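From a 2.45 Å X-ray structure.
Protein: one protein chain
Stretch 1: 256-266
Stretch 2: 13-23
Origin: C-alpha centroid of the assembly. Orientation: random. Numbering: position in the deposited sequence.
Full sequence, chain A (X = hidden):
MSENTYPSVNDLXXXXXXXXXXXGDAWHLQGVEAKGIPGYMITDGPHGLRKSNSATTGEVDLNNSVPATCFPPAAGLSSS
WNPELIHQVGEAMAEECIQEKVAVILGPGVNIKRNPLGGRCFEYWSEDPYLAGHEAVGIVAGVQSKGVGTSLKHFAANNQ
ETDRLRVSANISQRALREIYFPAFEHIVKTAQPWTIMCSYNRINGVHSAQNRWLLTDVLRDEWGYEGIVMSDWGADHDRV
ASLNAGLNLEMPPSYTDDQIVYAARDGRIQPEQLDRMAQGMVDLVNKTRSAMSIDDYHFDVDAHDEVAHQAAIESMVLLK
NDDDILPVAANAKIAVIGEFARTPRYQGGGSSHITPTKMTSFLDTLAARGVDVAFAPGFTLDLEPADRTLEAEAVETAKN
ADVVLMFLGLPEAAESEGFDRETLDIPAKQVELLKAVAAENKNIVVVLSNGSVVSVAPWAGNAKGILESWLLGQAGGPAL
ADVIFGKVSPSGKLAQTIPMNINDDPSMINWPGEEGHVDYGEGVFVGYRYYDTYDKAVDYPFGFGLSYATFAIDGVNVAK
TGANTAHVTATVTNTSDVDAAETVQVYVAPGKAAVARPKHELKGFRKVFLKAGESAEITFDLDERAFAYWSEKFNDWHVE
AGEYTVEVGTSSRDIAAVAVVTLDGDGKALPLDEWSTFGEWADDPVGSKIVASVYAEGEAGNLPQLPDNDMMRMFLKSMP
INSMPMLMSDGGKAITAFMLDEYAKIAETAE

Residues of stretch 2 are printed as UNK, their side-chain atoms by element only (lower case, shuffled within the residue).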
# COMPACT_ATOMS: atom_id res chain seq x y z
N THR A 256 -7.78 -17.27 28.26
CA THR A 256 -9.05 -16.82 28.83
C THR A 256 -10.22 -17.40 28.06
O THR A 256 -11.30 -16.80 28.02
CB THR A 256 -9.15 -15.29 28.85
OG1 THR A 256 -8.84 -14.77 27.55
CG2 THR A 256 -8.20 -14.68 29.89
N ASP A 257 -10.04 -18.58 27.45
CA ASP A 257 -11.15 -19.22 26.76
C ASP A 257 -12.27 -19.60 27.72
O ASP A 257 -13.41 -19.76 27.29
CB ASP A 257 -10.69 -20.46 26.00
CG ASP A 257 -9.69 -20.15 24.93
OD1 ASP A 257 -9.62 -18.98 24.50
OD2 ASP A 257 -8.98 -21.08 24.51
N ASP A 258 -11.95 -19.75 29.01
CA ASP A 258 -12.98 -20.08 29.98
C ASP A 258 -14.06 -19.00 30.01
O ASP A 258 -15.22 -19.30 30.33
CB ASP A 258 -12.35 -20.27 31.37
CG ASP A 258 -11.65 -19.02 31.89
OD1 ASP A 258 -10.94 -18.35 31.10
OD2 ASP A 258 -11.77 -18.70 33.09
N GLN A 259 -13.71 -17.76 29.66
CA GLN A 259 -14.70 -16.69 29.59
C GLN A 259 -15.69 -16.91 28.45
O GLN A 259 -16.87 -16.56 28.59
CB GLN A 259 -13.99 -15.34 29.43
CG GLN A 259 -13.04 -15.02 30.56
CD GLN A 259 -12.28 -13.72 30.35
OE1 GLN A 259 -12.60 -12.93 29.47
NE2 GLN A 259 -11.26 -13.49 31.18
N ILE A 260 -15.25 -17.50 27.34
CA ILE A 260 -16.19 -17.83 26.27
C ILE A 260 -17.13 -18.94 26.72
O ILE A 260 -18.33 -18.90 26.44
CB ILE A 260 -15.43 -18.22 24.98
CG1 ILE A 260 -14.44 -17.12 24.58
CG2 ILE A 260 -16.43 -18.53 23.85
CD1 ILE A 260 -15.09 -15.76 24.29
N VAL A 261 -16.60 -19.93 27.44
CA VAL A 261 -17.41 -21.05 27.90
C VAL A 261 -18.47 -20.58 28.88
O VAL A 261 -19.65 -20.94 28.78
CB VAL A 261 -16.52 -22.14 28.52
CG1 VAL A 261 -17.38 -23.26 29.08
CG2 VAL A 261 -15.55 -22.67 27.49
N TYR A 262 -18.06 -19.77 29.87
CA TYR A 262 -19.00 -19.25 30.86
C TYR A 262 -20.07 -18.39 30.20
O TYR A 262 -21.26 -18.52 30.50
CB TYR A 262 -18.24 -18.45 31.91
CG TYR A 262 -17.33 -19.30 32.76
CD1 TYR A 262 -17.65 -20.62 33.04
CD2 TYR A 262 -16.14 -18.80 33.26
CE1 TYR A 262 -16.82 -21.41 33.81
CE2 TYR A 262 -15.30 -19.58 34.03
CZ TYR A 262 -15.64 -20.89 34.30
OH TYR A 262 -14.81 -21.67 35.07
N ALA A 263 -19.66 -17.48 29.30
CA ALA A 263 -20.60 -16.60 28.63
C ALA A 263 -21.54 -17.36 27.71
O ALA A 263 -22.71 -16.98 27.55
CB ALA A 263 -19.85 -15.52 27.84
N ALA A 264 -21.06 -18.45 27.09
CA ALA A 264 -21.92 -19.28 26.26
C ALA A 264 -22.96 -20.04 27.08
O ALA A 264 -23.97 -20.48 26.52
CB ALA A 264 -21.09 -20.27 25.46
N ARG A 265 -22.72 -20.20 28.39
CA ARG A 265 -23.64 -20.93 29.25
C ARG A 265 -24.66 -20.04 29.93
O ARG A 265 -25.74 -20.52 30.29
CB ARG A 265 -22.87 -21.68 30.33
CG ARG A 265 -22.18 -22.93 29.86
CD ARG A 265 -21.32 -23.49 30.98
NE ARG A 265 -20.53 -24.63 30.55
CZ ARG A 265 -19.46 -25.07 31.20
NH1 ARG A 265 -19.05 -24.46 32.31
NH2 ARG A 265 -18.78 -26.12 30.74
N ASP A 266 -24.36 -18.76 30.14
CA ASP A 266 -25.27 -17.87 30.86
C ASP A 266 -25.91 -16.81 29.96
O ASP A 266 -26.44 -15.82 30.47
CB ASP A 266 -24.55 -17.23 32.05
CG ASP A 266 -23.37 -16.39 31.65
OD1 ASP A 266 -23.24 -16.01 30.46
OD2 ASP A 266 -22.55 -16.09 32.54
N UNK A 13 -17.05 -30.30 21.42
CA UNK A 13 -17.70 -29.92 22.66
C UNK A 13 -17.65 -28.39 22.80
O UNK A 13 -17.01 -27.69 22.01
o UNK A 13 -15.72 -30.03 24.04
c UNK A 13 -17.03 -30.58 23.86
c UNK A 13 -16.89 -32.08 23.64
N UNK A 14 -18.34 -27.88 23.82
CA UNK A 14 -18.30 -26.44 24.07
C UNK A 14 -16.88 -25.96 24.34
O UNK A 14 -16.46 -24.93 23.81
c UNK A 14 -19.22 -26.08 25.24
c UNK A 14 -19.24 -24.61 25.66
c UNK A 14 -20.10 -24.45 26.90
c UNK A 14 -19.76 -23.74 24.54
N UNK A 15 -16.13 -26.70 25.16
CA UNK A 15 -14.77 -26.29 25.49
C UNK A 15 -13.89 -26.28 24.24
O UNK A 15 -13.01 -25.43 24.10
c UNK A 15 -14.17 -27.19 26.56
c UNK A 15 -14.78 -27.03 27.95
c UNK A 15 -16.04 -27.87 28.14
o UNK A 15 -16.55 -27.90 29.27
o UNK A 15 -16.50 -28.50 27.16
N UNK A 16 -14.11 -27.25 23.34
CA UNK A 16 -13.34 -27.27 22.10
C UNK A 16 -13.74 -26.12 21.18
O UNK A 16 -12.89 -25.55 20.50
o UNK A 16 -14.25 -31.25 21.03
c UNK A 16 -13.19 -31.12 21.68
c UNK A 16 -13.51 -28.62 21.41
o UNK A 16 -12.42 -32.07 21.93
c UNK A 16 -12.82 -29.74 22.17
N UNK A 17 -15.03 -25.79 21.13
CA UNK A 17 -15.46 -24.65 20.33
C UNK A 17 -14.81 -23.36 20.82
O UNK A 17 -14.27 -22.58 20.02
c UNK A 17 -20.09 -26.42 19.28
c UNK A 17 -17.76 -25.60 19.70
c UNK A 17 -19.25 -25.30 19.80
c UNK A 17 -16.98 -24.51 20.38
n UNK A 17 -21.54 -26.13 19.45
N UNK A 18 -14.86 -23.12 22.13
CA UNK A 18 -14.30 -21.89 22.69
C UNK A 18 -12.79 -21.83 22.51
O UNK A 18 -12.25 -20.73 22.33
c UNK A 18 -14.67 -21.75 24.16
N UNK A 19 -12.10 -22.97 22.56
CA UNK A 19 -10.65 -22.92 22.40
C UNK A 19 -10.26 -22.44 21.01
O UNK A 19 -9.23 -21.78 20.85
o UNK A 19 -10.39 -25.25 21.72
c UNK A 19 -10.02 -24.29 22.69
N UNK A 20 -11.09 -22.74 20.00
CA UNK A 20 -10.77 -22.32 18.64
C UNK A 20 -10.78 -20.81 18.48
O UNK A 20 -10.21 -20.30 17.50
c UNK A 20 -11.68 -24.45 17.42
c UNK A 20 -11.77 -22.95 17.66
c UNK A 20 -10.29 -24.85 16.94
c UNK A 20 -12.73 -24.83 16.40
N UNK A 21 -11.40 -20.08 19.40
CA UNK A 21 -11.53 -18.63 19.29
C UNK A 21 -10.29 -17.89 19.79
O UNK A 21 -10.34 -16.66 19.94
o UNK A 21 -12.64 -18.39 21.43
c UNK A 21 -12.79 -18.16 20.02
c UNK A 21 -13.99 -18.95 19.53
N UNK A 22 -9.21 -18.61 20.06
CA UNK A 22 -7.92 -18.03 20.40
C UNK A 22 -6.84 -19.03 20.04
O UNK A 22 -7.03 -20.24 20.16
c UNK A 22 -7.83 -17.66 21.89
o UNK A 22 -7.82 -18.82 22.69
N UNK A 23 -5.69 -18.51 19.61
CA UNK A 23 -4.64 -19.37 19.10
C UNK A 23 -4.11 -20.33 20.15
O UNK A 23 -4.33 -20.18 21.36

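Position 13 carries three side-chain atoms, a CB bearing one oxygen and one carbon, and lies beyond reach of stretch 1. The branch at CB with a single oxygen identifies Thr-13. It occupies the N-cap position, where its OG1 accepts from the backbone N of position 16 at 3.3 Å.

Position 14 has four carbons, forked at the second, and its CB points toward the other helix. One terminal carbon lies 3.7 Å from Val-261 CG1, the other 3.8 Å from Ala-264 CB. This is Leu-14, whose CD2 also lies 3.7 Å from Arg-265 NE.

At position 15 a chain of three carbons ends in two oxygens, one of them 3.2 Å from Arg-265 NH2. A carboxylate on a chain of this length is that of Glu-15, and its OE2 forms a salt bridge at the edge of the guanidinium, near its plane.

Position 16 has the same atoms, three carbons and two terminal oxygens, but points away from stretch 1: Glu-16. Its OE1 accepts from Thr-13 N at 3.0 Å, reinforcing the cap.

Four carbons in a row ending in nitrogen mark position 17 as Lys-17, whose end leads away from the contact.

Position 18 has a single side-chain carbon, 3.6 Å from Val-261 CG2 and 3.7 Å from Ile-260 CG2. It is Ala-18.

Position 19 has one carbon followed by one oxygen, hence Ser-19. Its OG donates to Glu-16 O at 2.8 Å, while its CA lies 3.3 Å from Asp-257 OD2.

Position 20, with four carbons forked at the second, points away and is Leu-20.

Position 21 repeats the pattern of one carbon carrying an oxygen and a carbon; the oxygen lies 3.8 Å from Ile-260 CG1. This is Thr-21, whose OG1 donates to Ala-18 O at 2.5 Å.

Position 22 has one carbon and one oxygen, the latter 2.6 Å from Asp-257 OD1. It is Ser-22, and its OG donates a hydrogen bond to that carboxylate.

Position 23 has no side-chain atoms and is Gly-23.

The helices cross at 126°, their axes approaching to 8.6 Å. Leu-14 and Ala-18, one helical turn apart, both face stretch 1 and pack against Ile-260, Val-261 and Ala-264; the single methyl of Ala-18 meets two branched side chains where its CA comes within 5.7 Å of Ile-260 CA. Polar contacts flank this apolar patch. The salt bridge joins the start of one helix to the last turn of the other, while the turn from Ser-19 to Ser-22 brings a hydroxyl to Asp-257.

Stretch 2 13-23: TLEEKASLTSG
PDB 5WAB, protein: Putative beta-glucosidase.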